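Side-chain contact in cGAS/DncV-like nucleotidyltransferase in E. coli homolog (Rhodothermus marinus SG0.5JP17-172, PDB 6E0K), which joins UTP and ATP into the second messenger 3',3'-cUAMP, the alarm signal of a CBASS antiphage defence system: residues K232-F235 with C236-N240. Numbering follows the deposited sequence.
Sequences KDTF and CSVIN
Phe-235 and Ile-239, one turn apart on helix 231-244, run alongside each other in the same direction, CE1 of Phe-235 meeting CG1 of Ile-239 at 4.1 Å. The phenyl group extends with CG anti to the backbone N (chi1 -172°), one of the two chi1 states an alpha-helix readily accepts, and this carries the ring toward the side where Ile-239 follows. CG1 of the isoleucine approaches the ring obliquely. The backbone bond that joins the two runs from N of Ile-239 to O of Phe-235, 3.1 Å long and nearly straight (163°), of the regular alpha-helical i to i+4 kind. Cys-236, partly exposed, flanks the ring: its SG stands 4.5 Å from CD1 of Phe-235, a loose apolar contact, and 3.7 Å from O of Lys-232. A small, weakly polar thiol suits this border between core and surface, where Cys-236 packs on Trp-283, the same residue on which Phe-235 stacks. On the neighbouring face the branched Thr-234 and Val-238 pair likewise, CG2 to CG2 at 3.9 Å. The buried hydroxyl of Thr-234 is satisfied by N of Gly-228 and O of Thr-230, while its methyl, CG2, meets the valine. Phe-235 also meets Phe-193, and Ile-239 packs on Leu-276 and Met-279; the helix packs against helices 186-202 and 269-285, with Leu-8 of helix 5-11 also touching Phe-235.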
loop_
_atom_site.group_PDB
_atom_site.type_symbol
_atom_site.label_atom_id
_atom_site.label_comp_id
_atom_site.label_asym_id
_atom_site.label_seq_id
_atom_site.Cartn_x
_atom_site.Cartn_y
_atom_site.Cartn_z
ATOM N N LYS A 232 18.493 -8.469 14.926
ATOM C CA LYS A 232 18.181 -8.396 16.354
ATOM C C LYS A 232 18.246 -6.956 16.848
ATOM O O LYS A 232 17.355 -6.491 17.570
ATOM C CB LYS A 232 19.135 -9.280 17.159
ATOM C CG LYS A 232 18.843 -10.762 17.030
ATOM C CD LYS A 232 19.857 -11.603 17.788
ATOM C CE LYS A 232 19.428 -11.863 19.214
ATOM N NZ LYS A 232 20.312 -12.908 19.789
ATOM N N ASP A 233 19.303 -6.235 16.473
ATOM C CA ASP A 233 19.423 -4.843 16.890
ATOM C C ASP A 233 18.331 -3.991 16.265
ATOM O O ASP A 233 17.816 -3.067 16.905
ATOM C CB ASP A 233 20.803 -4.292 16.528
ATOM C CG ASP A 233 21.916 -4.965 17.312
ATOM O OD1 ASP A 233 21.681 -5.311 18.487
ATOM O OD2 ASP A 233 23.012 -5.157 16.752
ATOM N N THR A 234 17.965 -4.284 15.014
ATOM C CA THR A 234 16.906 -3.527 14.363
ATOM C C THR A 234 15.563 -3.811 15.016
ATOM O O THR A 234 14.802 -2.880 15.312
ATOM C CB THR A 234 16.862 -3.853 12.870
ATOM O OG1 THR A 234 18.086 -3.433 12.257
ATOM C CG2 THR A 234 15.698 -3.127 12.211
ATOM N N PHE A 235 15.262 -5.090 15.269
ATOM C CA PHE A 235 13.996 -5.438 15.910
ATOM C C PHE A 235 13.821 -4.640 17.197
ATOM O O PHE A 235 12.803 -3.971 17.394
ATOM C CB PHE A 235 13.945 -6.951 16.185
ATOM C CG PHE A 235 12.594 -7.462 16.667
ATOM C CD1 PHE A 235 12.146 -7.181 17.952
ATOM C CD2 PHE A 235 11.805 -8.255 15.846
ATOM C CE1 PHE A 235 10.919 -7.658 18.406
ATOM C CE2 PHE A 235 10.568 -8.743 16.297
ATOM C CZ PHE A 235 10.133 -8.436 17.576
ATOM N N CYS A 236 14.845 -4.637 18.049
ATOM C CA CYS A 236 14.720 -3.999 19.357
ATOM C C CYS A 236 14.774 -2.483 19.248
ATOM O O CYS A 236 14.023 -1.783 19.942
ATOM C CB CYS A 236 15.811 -4.512 20.291
ATOM S SG CYS A 236 15.520 -6.219 20.749
ATOM N N SER A 237 15.653 -1.956 18.393
ATOM C CA SER A 237 15.759 -0.503 18.277
ATOM C C SER A 237 14.477 0.094 17.719
ATOM O O SER A 237 14.031 1.155 18.174
ATOM C CB SER A 237 16.952 -0.112 17.399
ATOM O OG SER A 237 18.177 -0.466 18.030
ATOM N N VAL A 238 13.861 -0.584 16.746
ATOM C CA VAL A 238 12.617 -0.087 16.167
ATOM C C VAL A 238 11.497 -0.132 17.200
ATOM O O VAL A 238 10.783 0.859 17.411
ATOM C CB VAL A 238 12.251 -0.894 14.903
ATOM C CG1 VAL A 238 10.812 -0.639 14.506
ATOM C CG2 VAL A 238 13.215 -0.553 13.751
ATOM N N ILE A 239 11.320 -1.288 17.855
ATOM C CA ILE A 239 10.190 -1.448 18.765
ATOM C C ILE A 239 10.356 -0.548 19.981
ATOM O O ILE A 239 9.389 0.059 20.453
ATOM C CB ILE A 239 10.015 -2.922 19.180
ATOM C CG1 ILE A 239 9.584 -3.778 17.978
ATOM C CG2 ILE A 239 9.021 -3.037 20.360
ATOM C CD1 ILE A 239 8.214 -3.394 17.376
ATOM N N ASN A 240 11.579 -0.424 20.491
ATOM C CA ASN A 240 11.784 0.438 21.651
ATOM C C ASN A 240 11.560 1.908 21.322
ATOM O O ASN A 240 11.047 2.651 22.168
ATOM C CB ASN A 240 13.171 0.213 22.234
ATOM C CG ASN A 240 13.224 -1.039 23.085
ATOM O OD1 ASN A 240 12.253 -1.365 23.774
ATOM N ND2 ASN A 240 14.338 -1.750 23.036
#